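PDB 2WAG: lysozyme, putative from Bacillus anthracis, which probably hydrolyses the glycan strands of bacterial peptidoglycan as a family GH25 lysozyme, by a neighbouring-group mechanism that retains the anomeric configuration. Local coordinates for residues W30-L33 with E34-N37. Numbering follows the deposited sequence. Where two conformers were deposited one is given.
Sequences WREL and EKQN
Two groups grip the backbone O of Arg31: Lys35 N donates to it at 3.0 Å, and a water that also donates to Glu34 OE1 gives its other hydrogen to this carbonyl. One residue earlier, Glu34 N reaches Trp30 O at 2.9 Å with an N-H...O angle of 163°, so both bonds keep the i to i+4 spacing of an alpha helix. The pattern then changes. Gln36 N turns to Leu33 O, an i to i+3 bond, and a type I turn from Glu34 to Asn37, closed by Asn37 N to Glu34 O at 3.1 Å, leads on toward strand 40-47 of the TIM barrel. Glu32 O instead receives Gln36 NE2 at 3.1 Å; the acceptor lies close to the amide plane, but the donor stands 61° above the carbonyl plane. With chi1 at -68°, Gln36 sets CG beside its own backbone N and brings the amide back over that carbonyl. Its OE1 accepts from Ser192 N, which, with the NE2 bond to Glu32 O, probably fixes the amide's rotation. Glu32 OE1 and Lys35 NZ remain 4.5 Å apart, too far for a salt bridge, and two waters bridge them, each donating to OE1 and accepting from NZ, one only weakly at NZ. Glu32 OE2 takes Tyr194 N. The side chains of Glu32 and Gln36 thus tie this helix end to Ser192 and Tyr194, while the water-mediated link probably leaves the Glu32-Lys35 attraction modest.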
ATOM      1  N   TRP A  30     -22.351  -3.210   2.629  1.00 11.30           N
ATOM      2  CA  TRP A  30     -22.504  -2.864   1.218  1.00 10.38           C
ATOM      3  C   TRP A  30     -23.549  -1.782   1.008  1.00 10.80           C
ATOM      4  O   TRP A  30     -23.393  -0.925   0.135  1.00 11.05           O
ATOM      5  CB  TRP A  30     -22.823  -4.122   0.387  1.00 11.18           C
ATOM      6  CG  TRP A  30     -21.607  -4.997   0.296  1.00 10.34           C
ATOM      7  CD1 TRP A  30     -21.300  -6.092   1.052  1.00 12.11           C
ATOM      8  CD2 TRP A  30     -20.489  -4.777  -0.563  1.00 10.04           C
ATOM      9  NE1 TRP A  30     -20.059  -6.581   0.689  1.00 11.86           N
ATOM     10  CE2 TRP A  30     -19.548  -5.794  -0.308  1.00 10.56           C
ATOM     11  CE3 TRP A  30     -20.195  -3.812  -1.528  1.00 11.30           C
ATOM     12  CZ2 TRP A  30     -18.324  -5.864  -0.986  1.00 10.57           C
ATOM     13  CZ3 TRP A  30     -18.983  -3.884  -2.197  1.00 11.59           C
ATOM     14  CH2 TRP A  30     -18.065  -4.900  -1.927  1.00 12.30           C
ATOM     15  N   ARG A  31     -24.596  -1.784   1.826  1.00 12.04           N
ATOM     16  CA  ARG A  31     -25.600  -0.733   1.709  0.50 12.21           C
ATOM     17  C   ARG A  31     -25.002   0.642   2.027  1.00 11.88           C
ATOM     18  O   ARG A  31     -25.372   1.649   1.424  1.00 11.63           O
ATOM     19  CB  ARG A  31     -26.825  -1.031   2.583  0.50 13.25           C
ATOM     20  CG  ARG A  31     -26.557  -1.896   3.814  0.50 16.78           C
ATOM     21  CD  ARG A  31     -26.588  -3.418   3.521  0.50 20.01           C
ATOM     22  NE  ARG A  31     -25.265  -4.041   3.562  0.50 19.41           N
ATOM     23  CZ  ARG A  31     -25.033  -5.361   3.568  1.00 19.32           C
ATOM     24  NH1 ARG A  31     -26.037  -6.229   3.477  1.00 26.77           N
ATOM     25  NH2 ARG A  31     -23.788  -5.808   3.594  1.00 17.99           N
ATOM     26  N   GLU A  32     -24.067   0.686   2.970  1.00 11.42           N
ATOM     27  CA  GLU A  32     -23.413   1.934   3.308  1.00 11.61           C
ATOM     28  C   GLU A  32     -22.496   2.431   2.196  1.00 10.79           C
ATOM     29  O   GLU A  32     -22.425   3.640   1.922  1.00 11.18           O
ATOM     30  CB  GLU A  32     -22.658   1.815   4.627  1.00 13.41           C
ATOM     31  CG  GLU A  32     -22.351   3.168   5.246  1.00 16.37           C
ATOM     32  CD  GLU A  32     -23.595   3.945   5.712  1.00 20.16           C
ATOM     33  OE1 GLU A  32     -24.702   3.386   5.790  1.00 22.22           O
ATOM     34  OE2 GLU A  32     -23.458   5.151   5.998  1.00 25.53           O
ATOM     35  N   LEU A  33     -21.802   1.510   1.522  1.00 10.27           N
ATOM     36  CA  LEU A  33     -21.014   1.919   0.346  1.00 10.10           C
ATOM     37  C   LEU A  33     -21.906   2.452  -0.763  1.00  9.85           C
ATOM     38  O   LEU A  33     -21.577   3.446  -1.435  1.00 10.03           O
ATOM     39  CB  LEU A  33     -20.119   0.787  -0.187  1.00 10.15           C
ATOM     40  CG  LEU A  33     -18.950   0.378   0.711  1.00 10.77           C
ATOM     41  CD1 LEU A  33     -18.221  -0.842   0.121  1.00 10.86           C
ATOM     42  CD2 LEU A  33     -17.981   1.536   0.919  1.00 12.20           C
ATOM     43  N   GLU A  34     -23.030   1.779  -0.981  1.00  9.57           N
ATOM     44  CA  GLU A  34     -23.974   2.230  -1.991  1.00  9.79           C
ATOM     45  C   GLU A  34     -24.440   3.669  -1.703  1.00  9.33           C
ATOM     46  O   GLU A  34     -24.559   4.485  -2.610  1.00  9.93           O
ATOM     47  CB  GLU A  34     -25.157   1.264  -2.050  1.00 10.32           C
ATOM     48  CG  GLU A  34     -26.239   1.663  -3.026  1.00 12.59           C
ATOM     49  CD  GLU A  34     -27.344   0.645  -3.104  1.00 13.77           C
ATOM     50  OE1 GLU A  34     -27.796   0.141  -2.062  1.00 15.53           O
ATOM     51  OE2 GLU A  34     -27.746   0.335  -4.239  1.00 20.10           O
ATOM     52  N   LYS A  35     -24.660   3.965  -0.422  1.00  8.59           N
ATOM     53  CA  LYS A  35     -25.050   5.308   0.021  1.00  8.49           C
ATOM     54  C   LYS A  35     -23.993   6.385  -0.167  1.00  8.24           C
ATOM     55  O   LYS A  35     -24.312   7.559  -0.068  1.00  9.39           O
ATOM     56  CB  LYS A  35     -25.500   5.255   1.474  1.00  8.86           C
ATOM     57  CG  LYS A  35     -26.856   4.605   1.622  1.00 10.11           C
ATOM     58  CD  LYS A  35     -27.266   4.505   3.072  1.00 11.19           C
ATOM     59  CE  LYS A  35     -28.599   3.795   3.178  1.00 13.11           C
ATOM     60  NZ  LYS A  35     -29.007   3.572   4.608  1.00 15.80           N
ATOM     61  N   GLN A  36     -22.761   5.989  -0.487  1.00  8.91           N
ATOM     62  CA  GLN A  36     -21.693   6.923  -0.784  1.00 10.11           C
ATOM     63  C   GLN A  36     -21.422   7.053  -2.256  1.00  9.04           C
ATOM     64  O   GLN A  36     -20.353   7.454  -2.636  1.00  9.61           O
ATOM     65  CB  GLN A  36     -20.429   6.514  -0.061  1.00 10.72           C
ATOM     66  CG  GLN A  36     -20.626   6.695   1.435  1.00 14.18           C
ATOM     67  CD  GLN A  36     -19.525   6.096   2.193  1.00 14.77           C
ATOM     68  OE1 GLN A  36     -18.436   6.652   2.238  1.00 16.81           O
ATOM     69  NE2 GLN A  36     -19.778   4.954   2.802  1.00 17.22           N
ATOM     70  N   ASN A  37     -22.413   6.717  -3.072  1.00  8.90           N
ATOM     71  CA  ASN A  37     -22.349   6.802  -4.516  1.00  9.55           C
ATOM     72  C   ASN A  37     -21.279   5.893  -5.089  1.00  9.22           C
ATOM     73  O   ASN A  37     -20.714   6.199  -6.106  1.00 10.54           O
ATOM     74  CB  ASN A  37     -22.146   8.244  -5.003  1.00  9.58           C
ATOM     75  CG  ASN A  37     -22.561   8.429  -6.453  1.00 10.07           C
ATOM     76  OD1 ASN A  37     -23.436   7.730  -6.924  1.00 14.89           O
ATOM     77  ND2 ASN A  37     -21.883   9.284  -7.163  1.00 11.68           N
TER
HETATM   78  O   HOH W   1     -28.007   1.425   0.302  1.00 17.47           O
HETATM   79  O   HOH W   2     -26.689   1.996   5.431  1.00 31.22           O
HETATM   80  O   HOH W   3     -27.020   4.157   7.254  1.00 31.70           O